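Local coordinates for transcriptional regulator (TetR/AcrR family) (Bacillus halodurans, PDB 5GP9), which probably acts as a repressor that binds operator DNA of fatty-acid degradation genes and responds to a fatty-acyl effector bound in its C-terminal domain, at residues Y24-V29 against N49-L54; F65-I69 against M89-Q93; I55-Q59 against K118-L123. All blocks are in the same frame, centred on the assembly; numbering follows the deposited sequence.

Contact 1: residues Y24-V29 against N49-L54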
loop_
_atom_site.group_PDB
_atom_site.type_symbol
_atom_site.label_atom_id
_atom_site.label_comp_id
_atom_site.label_asym_id
_atom_site.label_seq_id
_atom_site.Cartn_x
_atom_site.Cartn_y
_atom_site.Cartn_z
ATOM N N TYR A 24 -8.094 -14.997 -5.413
ATOM C CA TYR A 24 -7.795 -15.841 -4.271
ATOM C C TYR A 24 -8.996 -16.594 -3.747
ATOM O O TYR A 24 -8.884 -17.772 -3.341
ATOM C CB TYR A 24 -7.184 -15.069 -3.116
ATOM C CG TYR A 24 -6.932 -15.876 -1.816
ATOM C CD1 TYR A 24 -5.940 -16.814 -1.729
ATOM C CD2 TYR A 24 -7.686 -15.644 -0.665
ATOM C CE1 TYR A 24 -5.702 -17.510 -0.577
ATOM C CE2 TYR A 24 -7.444 -16.341 0.506
ATOM C CZ TYR A 24 -6.471 -17.277 0.536
ATOM O OH TYR A 24 -6.231 -17.986 1.664
ATOM N N HIS A 25 -10.116 -15.893 -3.684
ATOM C CA HIS A 25 -11.320 -16.486 -3.140
ATOM C C HIS A 25 -11.806 -17.684 -3.959
ATOM O O HIS A 25 -12.128 -18.707 -3.404
ATOM C CB HIS A 25 -12.435 -15.436 -3.032
ATOM C CG HIS A 25 -12.091 -14.280 -2.138
ATOM N ND1 HIS A 25 -12.256 -12.963 -2.527
ATOM C CD2 HIS A 25 -11.573 -14.239 -0.887
ATOM C CE1 HIS A 25 -11.879 -12.162 -1.546
ATOM N NE2 HIS A 25 -11.451 -12.910 -0.545
ATOM N N GLN A 26 -11.913 -17.519 -5.263
ATOM C CA GLN A 26 -12.252 -18.598 -6.160
ATOM C C GLN A 26 -11.150 -19.669 -6.376
ATOM O O GLN A 26 -11.438 -20.741 -6.899
ATOM C CB GLN A 26 -12.619 -18.028 -7.525
ATOM C CG GLN A 26 -13.976 -17.373 -7.570
ATOM C CD GLN A 26 -14.331 -16.895 -8.959
ATOM O OE1 GLN A 26 -13.588 -17.105 -9.931
ATOM N NE2 GLN A 26 -15.481 -16.252 -9.068
ATOM N N ALA A 27 -9.897 -19.392 -6.036
ATOM C CA ALA A 27 -8.844 -20.407 -6.147
ATOM C C ALA A 27 -9.214 -21.532 -5.173
ATOM O O ALA A 27 -9.655 -21.258 -4.079
ATOM C CB ALA A 27 -7.481 -19.822 -5.803
ATOM N N GLN A 28 -9.119 -22.782 -5.606
ATOM C CA GLN A 28 -9.363 -23.936 -4.767
ATOM C C GLN A 28 -8.272 -24.935 -4.976
ATOM O O GLN A 28 -7.713 -25.015 -6.050
ATOM C CB GLN A 28 -10.692 -24.584 -5.149
ATOM C CG GLN A 28 -11.869 -24.082 -4.309
ATOM C CD GLN A 28 -13.061 -23.822 -5.162
ATOM O OE1 GLN A 28 -13.287 -24.527 -6.148
ATOM N NE2 GLN A 28 -13.803 -22.772 -4.837
ATOM N N VAL A 29 -8.045 -25.751 -3.985
ATOM C CA VAL A 29 -6.972 -26.715 -4.015
ATOM C C VAL A 29 -7.119 -27.675 -5.189
ATOM O O VAL A 29 -6.103 -27.967 -5.852
ATOM C CB VAL A 29 -6.843 -27.427 -2.664
ATOM C CG1 VAL A 29 -5.950 -28.665 -2.764
ATOM C CG2 VAL A 29 -6.331 -26.465 -1.614
ATOM N N ASN A 49 -4.003 -26.401 3.312
ATOM C CA ASN A 49 -5.118 -25.763 2.708
ATOM C C ASN A 49 -4.563 -24.612 1.877
ATOM O O ASN A 49 -3.337 -24.406 1.848
ATOM C CB ASN A 49 -6.129 -25.229 3.773
ATOM C CG ASN A 49 -5.585 -24.070 4.580
ATOM O OD1 ASN A 49 -4.343 -23.868 4.698
ATOM N ND2 ASN A 49 -6.525 -23.294 5.201
ATOM N N LYS A 50 -5.466 -23.913 1.231
ATOM C CA LYS A 50 -5.125 -22.808 0.344
ATOM C C LYS A 50 -4.244 -21.743 1.002
ATOM O O LYS A 50 -3.329 -21.219 0.390
ATOM C CB LYS A 50 -6.428 -22.217 -0.185
ATOM C CG LYS A 50 -6.279 -20.998 -1.059
ATOM C CD LYS A 50 -7.575 -20.654 -1.736
ATOM C CE LYS A 50 -8.706 -20.341 -0.755
ATOM N NZ LYS A 50 -9.678 -19.550 -1.544
ATOM N N GLU A 51 -4.544 -21.401 2.259
ATOM C CA GLU A 51 -3.785 -20.366 2.986
ATOM C C GLU A 51 -2.416 -20.729 3.234
ATOM O O GLU A 51 -1.478 -19.911 3.139
ATOM C CB GLU A 51 -4.432 -20.017 4.361
ATOM C CG GLU A 51 -5.303 -18.797 4.258
ATOM C CD GLU A 51 -5.779 -18.208 5.573
ATOM O OE1 GLU A 51 -5.077 -18.370 6.641
ATOM O OE2 GLU A 51 -6.880 -17.591 5.446
ATOM N N ASP A 52 -2.238 -21.992 3.540
ATOM C CA ASP A 52 -0.940 -22.474 3.816
ATOM C C ASP A 52 -0.072 -22.426 2.535
ATOM O O ASP A 52 1.159 -22.101 2.636
ATOM C CB ASP A 52 -1.031 -23.900 4.334
ATOM C CG ASP A 52 0.289 -24.460 4.719
ATOM O OD1 ASP A 52 1.212 -23.745 5.157
ATOM O OD2 ASP A 52 0.471 -25.657 4.571
ATOM N N VAL A 53 -0.705 -22.714 1.400
ATOM C CA VAL A 53 -0.002 -22.647 0.039
ATOM C C VAL A 53 0.481 -21.212 -0.214
ATOM O O VAL A 53 1.684 -20.968 -0.487
ATOM C CB VAL A 53 -0.908 -23.045 -1.161
ATOM C CG1 VAL A 53 -0.100 -22.944 -2.478
ATOM C CG2 VAL A 53 -1.512 -24.464 -1.024
ATOM N N LEU A 54 -0.434 -20.297 -0.010
ATOM C CA LEU A 54 -0.168 -18.834 -0.128
ATOM C C LEU A 54 0.917 -18.271 0.770
ATOM O O LEU A 54 1.858 -17.646 0.292
ATOM C CB LEU A 54 -1.481 -18.081 -0.015
ATOM C CG LEU A 54 -1.500 -16.539 -0.212
ATOM C CD1 LEU A 54 -1.115 -16.191 -1.625
ATOM C CD2 LEU A 54 -2.833 -15.948 0.133
#
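K50 reaches from the first turn of helix 50-74 to the end of helix 8-26, where its NZ gives two hydrogen bonds, one to Y24 O at 2.6 Å and one to A27 O at 3.1 Å. In each case the donor sits slightly tilted from the carbonyl plane. The bend at chi3 (60°) in an otherwise extended chain also leaves NZ over a face of the Y24 ring. NZ lies 4.3 Å from the ring centroid of Y24 and 5° off its normal, a cation-pi contact, and CE adds a CH-pi contact over the same face. The two carbonyl oxygens, one near the end of helix 8-26 and one in the turn after it, would be expected to favour a charged lysine. This is the TetR-type DNA-binding domain: A27 and Q28 lead into helix 29-36, which opens the predicted helix-turn-helix, so K50 ties the turn ahead of that motif to the helix running on to the C-terminal domain. L54 CD2 packs 3.3 Å from Y24 CE1, and V29 CG2 rests 3.9 Å from K50 N. Further out, N49 caps helix 50-74, its OD1 taking D52 N at 3.0 Å from above the amide plane. Y24 N is hydrogen-bonded to E107 OE1.

Contact 2: residues F65-I69 against M89-Q93. With PLM (palmitic acid), chain E.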
loop_
_atom_site.group_PDB
_atom_site.type_symbol
_atom_site.label_atom_id
_atom_site.label_comp_id
_atom_site.label_asym_id
_atom_site.label_seq_id
_atom_site.Cartn_x
_atom_site.Cartn_y
_atom_site.Cartn_z
ATOM N N PHE A 65 14.422 -13.515 -2.834
ATOM C CA PHE A 65 14.455 -12.092 -3.263
ATOM C C PHE A 65 15.393 -11.291 -2.410
ATOM O O PHE A 65 16.246 -10.634 -2.949
ATOM C CB PHE A 65 13.048 -11.564 -3.239
ATOM C CG PHE A 65 12.925 -10.072 -3.470
ATOM C CD1 PHE A 65 13.385 -9.484 -4.639
ATOM C CD2 PHE A 65 12.388 -9.273 -2.486
ATOM C CE1 PHE A 65 13.257 -8.119 -4.810
ATOM C CE2 PHE A 65 12.167 -7.943 -2.685
ATOM C CZ PHE A 65 12.603 -7.345 -3.853
ATOM N N VAL A 66 15.242 -11.361 -1.082
ATOM C CA VAL A 66 16.075 -10.607 -0.176
ATOM C C VAL A 66 17.552 -11.079 -0.300
ATOM O O VAL A 66 18.475 -10.241 -0.353
ATOM C CB VAL A 66 15.542 -10.595 1.299
ATOM C CG1 VAL A 66 14.116 -10.052 1.363
ATOM C CG2 VAL A 66 15.613 -11.962 1.949
ATOM N N ASP A 67 17.765 -12.394 -0.392
ATOM C CA ASP A 67 19.132 -12.976 -0.515
ATOM C C ASP A 67 19.834 -12.505 -1.767
ATOM O O ASP A 67 21.023 -12.160 -1.718
ATOM C CB ASP A 67 19.099 -14.517 -0.527
ATOM C CG ASP A 67 18.908 -15.117 0.853
ATOM O OD1 ASP A 67 19.024 -14.393 1.860
ATOM O OD2 ASP A 67 18.650 -16.335 0.943
ATOM N N LYS A 68 19.107 -12.484 -2.873
ATOM C CA LYS A 68 19.641 -11.919 -4.131
ATOM C C LYS A 68 19.973 -10.446 -4.053
ATOM O O LYS A 68 20.958 -10.014 -4.670
ATOM C CB LYS A 68 18.681 -12.097 -5.274
ATOM C CG LYS A 68 18.670 -13.509 -5.785
ATOM C CD LYS A 68 17.697 -13.679 -6.933
ATOM C CE LYS A 68 17.770 -15.109 -7.442
ATOM N NZ LYS A 68 16.565 -15.481 -8.210
ATOM N N ILE A 69 19.156 -9.655 -3.342
ATOM C CA ILE A 69 19.456 -8.248 -3.206
ATOM C C ILE A 69 20.718 -8.093 -2.435
ATOM O O ILE A 69 21.668 -7.381 -2.884
ATOM C CB ILE A 69 18.288 -7.431 -2.598
ATOM C CG1 ILE A 69 17.143 -7.449 -3.568
ATOM C CG2 ILE A 69 18.679 -5.959 -2.339
ATOM C CD1 ILE A 69 15.843 -6.850 -3.013
ATOM N N MET A 89 16.108 -4.452 -8.553
ATOM C CA MET A 89 15.708 -5.832 -8.259
ATOM C C MET A 89 14.256 -5.986 -7.821
ATOM O O MET A 89 13.611 -6.955 -8.189
ATOM C CB MET A 89 16.627 -6.425 -7.192
ATOM C CG MET A 89 18.038 -6.701 -7.687
ATOM S SD MET A 89 18.066 -8.140 -8.817
ATOM C CE MET A 89 17.201 -9.364 -7.858
ATOM N N HIS A 90 13.694 -5.028 -7.071
ATOM C CA HIS A 90 12.284 -5.065 -6.774
ATOM C C HIS A 90 11.428 -5.059 -8.030
ATOM O O HIS A 90 10.510 -5.867 -8.191
ATOM C CB HIS A 90 11.956 -3.888 -5.789
ATOM C CG HIS A 90 10.560 -3.876 -5.215
ATOM N ND1 HIS A 90 10.307 -3.611 -3.888
ATOM C CD2 HIS A 90 9.349 -4.116 -5.770
ATOM C CE1 HIS A 90 9.005 -3.610 -3.681
ATOM N NE2 HIS A 90 8.398 -3.938 -4.794
ATOM N N PHE A 91 11.737 -4.136 -8.949
ATOM C CA PHE A 91 10.927 -3.907 -10.116
ATOM C C PHE A 91 11.194 -5.102 -11.073
ATOM O O PHE A 91 10.228 -5.587 -11.727
ATOM C CB PHE A 91 11.293 -2.541 -10.781
ATOM C CG PHE A 91 10.646 -1.326 -10.105
ATOM C CD1 PHE A 91 9.941 -1.442 -8.903
ATOM C CD2 PHE A 91 10.825 -0.106 -10.618
ATOM C CE1 PHE A 91 9.381 -0.326 -8.293
ATOM C CE2 PHE A 91 10.326 1.021 -10.034
ATOM C CZ PHE A 91 9.604 0.924 -8.837
ATOM N N LYS A 92 12.463 -5.508 -11.145
ATOM C CA LYS A 92 12.854 -6.615 -12.063
ATOM C C LYS A 92 12.109 -7.905 -11.751
ATOM O O LYS A 92 11.585 -8.587 -12.641
ATOM C CB LYS A 92 14.369 -6.814 -11.974
ATOM C CG LYS A 92 15.017 -7.919 -12.772
ATOM C CD LYS A 92 16.106 -8.617 -11.938
ATOM C CE LYS A 92 16.440 -10.030 -12.411
ATOM N NZ LYS A 92 15.248 -10.881 -12.718
ATOM N N GLN A 93 12.093 -8.261 -10.487
ATOM C CA GLN A 93 11.463 -9.515 -10.071
ATOM C C GLN A 93 9.976 -9.552 -10.420
ATOM O O GLN A 93 9.466 -10.579 -10.801
ATOM C CB GLN A 93 11.718 -9.823 -8.597
ATOM C CG GLN A 93 13.186 -9.756 -8.195
ATOM C CD GLN A 93 13.944 -11.040 -8.206
ATOM O OE1 GLN A 93 13.921 -11.796 -7.241
ATOM N NE2 GLN A 93 14.706 -11.255 -9.275
HETATM C C1 PLM E . 1.592 -2.670 3.585
HETATM O O1 PLM E . 2.289 -2.012 2.784
HETATM O O2 PLM E . 0.794 -2.078 4.312
HETATM C C2 PLM E . 1.698 -4.193 3.699
HETATM C C3 PLM E . 1.283 -4.892 2.385
HETATM C C4 PLM E . 1.108 -6.430 2.435
HETATM C C5 PLM E . 2.095 -7.391 1.706
HETATM C C6 PLM E . 3.011 -6.755 0.662
HETATM C C7 PLM E . 3.698 -7.715 -0.296
HETATM C C8 PLM E . 4.409 -6.905 -1.331
HETATM C C9 PLM E . 5.901 -6.942 -1.269
HETATM C CA PLM E . 6.421 -7.251 -2.611
HETATM C CB PLM E . 7.921 -7.051 -2.535
HETATM C CC PLM E . 8.510 -7.420 -3.884
HETATM C CD PLM E . 8.023 -8.827 -4.246
HETATM C CE PLM E . 9.046 -9.833 -4.707
HETATM C CF PLM E . 8.510 -11.200 -4.284
HETATM C CG PLM E . 9.398 -12.236 -4.880
#
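F65 and H90 both carry CG anti to the backbone N (chi1 172° and -172°), which sends their rings inward from helices 50-74 and 79-95. The rings meet as an offset edge-to-face pair, centroids 6.0 Å apart and planes at 90°, with the edge of F65 directed at the face of H90. The palmitate chain runs across both. Its atom CE lies 4.0 Å above the F65 plane, over the ring centre, while its atom CC comes within 3.6 Å of H90 NE2, over a face of the imidazole. On the opposite face of F65 sits I69 CD1, one turn along the same helix, so the phenyl is sandwiched between isoleucine and lipid. Q93, bent at chi2, brings OE1 to the edge of F65, 3.5 Å from CD1 and near the ring plane. The I69 and M89 side chains lie alongside each other, running opposite ways, with I69 CG1 3.8 Å from M89 CB; the folded methionine chain leaves its CE 4.0 Å from K68 CB. A hydrogen bond from H90 ND1 to Y126 OH, on helix 113-139, probably helps to fix the imidazole's rotation. F65 and H90 line the methyl end of the fatty-acid pocket, probably the effector site, in the all-helical C-terminal domain of a TetR-family regulator.

Contact 3: residues I55-Q59 against K118-L123. With PLM (palmitic acid), chain E.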
loop_
_atom_site.group_PDB
_atom_site.type_symbol
_atom_site.label_atom_id
_atom_site.label_comp_id
_atom_site.label_asym_id
_atom_site.label_seq_id
_atom_site.Cartn_x
_atom_site.Cartn_y
_atom_site.Cartn_z
ATOM N N ILE A 55 0.880 -18.520 2.082
ATOM C CA ILE A 55 1.957 -18.035 2.896
ATOM C C ILE A 55 3.262 -18.750 2.638
ATOM O O ILE A 55 4.289 -18.142 2.756
ATOM C CB ILE A 55 1.554 -18.153 4.418
ATOM C CG1 ILE A 55 0.312 -17.335 4.696
ATOM C CG2 ILE A 55 2.644 -17.662 5.340
ATOM C CD1 ILE A 55 0.483 -15.810 4.435
ATOM N N SER A 56 3.249 -20.066 2.288
ATOM C CA SER A 56 4.490 -20.776 2.070
ATOM C C SER A 56 5.223 -20.183 0.870
ATOM O O SER A 56 6.427 -19.984 0.940
ATOM C CB SER A 56 4.247 -22.268 1.787
ATOM O OG SER A 56 3.454 -22.792 2.855
ATOM N N LEU A 57 4.459 -19.942 -0.153
ATOM C CA LEU A 57 5.033 -19.390 -1.413
ATOM C C LEU A 57 5.563 -18.011 -1.219
ATOM O O LEU A 57 6.687 -17.702 -1.681
ATOM C CB LEU A 57 4.044 -19.413 -2.565
ATOM C CG LEU A 57 2.879 -18.497 -2.869
ATOM C CD1 LEU A 57 3.261 -17.186 -3.559
ATOM C CD2 LEU A 57 1.916 -19.182 -3.794
ATOM N N PHE A 58 4.830 -17.212 -0.397
ATOM C CA PHE A 58 5.276 -15.854 -0.134
ATOM C C PHE A 58 6.556 -15.858 0.623
ATOM O O PHE A 58 7.504 -15.166 0.313
ATOM C CB PHE A 58 4.112 -14.997 0.473
ATOM C CG PHE A 58 4.466 -13.528 0.659
ATOM C CD1 PHE A 58 4.869 -12.757 -0.401
ATOM C CD2 PHE A 58 4.428 -12.947 1.895
ATOM C CE1 PHE A 58 5.238 -11.428 -0.229
ATOM C CE2 PHE A 58 4.755 -11.623 2.063
ATOM C CZ PHE A 58 5.176 -10.883 1.014
ATOM N N GLN A 59 6.656 -16.735 1.617
ATOM C CA GLN A 59 7.837 -16.805 2.427
ATOM C C GLN A 59 9.061 -17.283 1.650
ATOM O O GLN A 59 10.163 -16.772 1.845
ATOM C CB GLN A 59 7.569 -17.817 3.504
ATOM C CG GLN A 59 8.554 -17.982 4.622
ATOM C CD GLN A 59 7.813 -18.774 5.715
ATOM O OE1 GLN A 59 6.918 -19.620 5.424
ATOM N NE2 GLN A 59 8.098 -18.451 6.939
ATOM N N LYS A 118 0.614 -12.781 9.293
ATOM C CA LYS A 118 1.622 -13.672 8.720
ATOM C C LYS A 118 2.336 -13.013 7.528
ATOM O O LYS A 118 3.559 -13.026 7.398
ATOM C CB LYS A 118 0.980 -14.970 8.267
ATOM C CG LYS A 118 0.559 -15.818 9.453
ATOM C CD LYS A 118 0.277 -17.255 8.998
ATOM C CE LYS A 118 -0.606 -17.973 10.004
ATOM N NZ LYS A 118 -2.055 -17.643 9.865
ATOM N N ILE A 119 1.550 -12.389 6.688
ATOM C CA ILE A 119 2.178 -11.672 5.520
ATOM C C ILE A 119 3.177 -10.583 5.945
ATOM O O ILE A 119 4.314 -10.447 5.460
ATOM C CB ILE A 119 1.024 -11.096 4.658
ATOM C CG1 ILE A 119 0.264 -12.245 4.005
ATOM C CG2 ILE A 119 1.561 -10.085 3.637
ATOM C CD1 ILE A 119 -1.096 -11.774 3.471
ATOM N N ASN A 120 2.808 -9.770 6.942
ATOM C CA ASN A 120 3.702 -8.799 7.479
ATOM C C ASN A 120 4.948 -9.360 8.129
ATOM O O ASN A 120 6.038 -8.790 8.025
ATOM C CB ASN A 120 2.967 -7.848 8.469
ATOM C CG ASN A 120 1.862 -7.004 7.787
ATOM O OD1 ASN A 120 1.991 -6.554 6.651
ATOM N ND2 ASN A 120 0.792 -6.772 8.502
ATOM N N GLU A 121 4.837 -10.522 8.784
ATOM C CA GLU A 121 5.998 -11.110 9.318
ATOM C C GLU A 121 6.984 -11.530 8.221
ATOM O O GLU A 121 8.196 -11.345 8.380
ATOM C CB GLU A 121 5.617 -12.296 10.253
ATOM C CG GLU A 121 6.818 -12.973 10.856
ATOM C CD GLU A 121 6.442 -14.131 11.767
ATOM O OE1 GLU A 121 5.681 -15.040 11.318
ATOM O OE2 GLU A 121 6.927 -14.112 12.920
ATOM N N VAL A 122 6.459 -11.961 7.073
ATOM C CA VAL A 122 7.354 -12.339 5.951
ATOM C C VAL A 122 8.053 -11.067 5.375
ATOM O O VAL A 122 9.266 -11.022 5.105
ATOM C CB VAL A 122 6.588 -13.081 4.840
ATOM C CG1 VAL A 122 7.446 -13.297 3.614
ATOM C CG2 VAL A 122 6.044 -14.407 5.353
ATOM N N LEU A 123 7.276 -10.027 5.215
ATOM C CA LEU A 123 7.753 -8.758 4.710
ATOM C C LEU A 123 8.860 -8.162 5.534
ATOM O O LEU A 123 9.757 -7.505 4.991
ATOM C CB LEU A 123 6.555 -7.805 4.591
ATOM C CG LEU A 123 6.758 -6.439 3.952
ATOM C CD1 LEU A 123 7.253 -6.635 2.510
ATOM C CD2 LEU A 123 5.472 -5.586 4.090
HETATM C C1 PLM E . 1.592 -2.670 3.585
HETATM O O1 PLM E . 2.289 -2.012 2.784
HETATM O O2 PLM E . 0.794 -2.078 4.312
HETATM C C2 PLM E . 1.698 -4.193 3.699
HETATM C C3 PLM E . 1.283 -4.892 2.385
HETATM C C4 PLM E . 1.108 -6.430 2.435
HETATM C C5 PLM E . 2.095 -7.391 1.706
HETATM C C6 PLM E . 3.011 -6.755 0.662
HETATM C C7 PLM E . 3.698 -7.715 -0.296
HETATM C C8 PLM E . 4.409 -6.905 -1.331
HETATM C C9 PLM E . 5.901 -6.942 -1.269
HETATM C CA PLM E . 6.421 -7.251 -2.611
HETATM C CB PLM E . 7.921 -7.051 -2.535
HETATM C CC PLM E . 8.510 -7.420 -3.884
HETATM C CD PLM E . 8.023 -8.827 -4.246
HETATM C CE PLM E . 9.046 -9.833 -4.707
HETATM C CF PLM E . 8.510 -11.200 -4.284
HETATM C CG PLM E . 9.398 -12.236 -4.880
#
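I119 O takes the helix bond from L123 N at 3.0 Å, and the edge of the F58 ring also comes up to it: CE2 stands 3.6 Å from I119 O, with the oxygen in the plane of the phenyl. This is where helix 50-74, emerging from the DNA-binding domain, lies against helix 113-139 of the TetR-type ligand-binding domain. The two short segments run almost parallel, 13° apart, with axes 10.0 Å from each other. No hydrogen bond joins them, and the contact is largely apolar. F58 has CG anti to its own N (chi1 -175°), which carries the ring across to helix 113-139 and on to the lipid. V122 CG1 meets the ring obliquely, 3.5 Å from F58 CD2, and also packs against the backbone of Q59 at its CA. A turn earlier, the side chain of I55 crosses that of I119 at about a right angle; I55 CD1 is 3.6 Å from I119 CG1 and also touches K118 CB. L108, in the loop before helix 113-139, packs on both F58 and I119. N120, turned away from helix 50-74, packs on M169 of the second subunit and brings its OD1 3.8 Å from palmitate C2. The palmitate passes beside the inner ends of these side chains: its C7 lies 3.7 Å from F58 CZ, and its C5 comes to 3.4 Å from I119 CG2.

In the fold
All three contacts use helix 50-74, and along that helix they follow in the order 1, 3, 2. Contact 1 lies in the DNA-binding domain. Contact 3 begins at the next residue, its centre 14 Å from that of contact 1, and reaches across to helix 113-139. Contact 2 lies deeper in the C-terminal domain, 16 Å from contact 3 and 25 Å from contact 1, centre to centre, and is nested inside the loop that contact 3 closes. Contacts 2 and 3 touch the same palmitate, whereas contact 1 does not. Helix 50-74 thus connects the fatty-acid pocket to the helix-turn-helix, a route by which effector binding could alter operator binding, as in other TetR-family repressors.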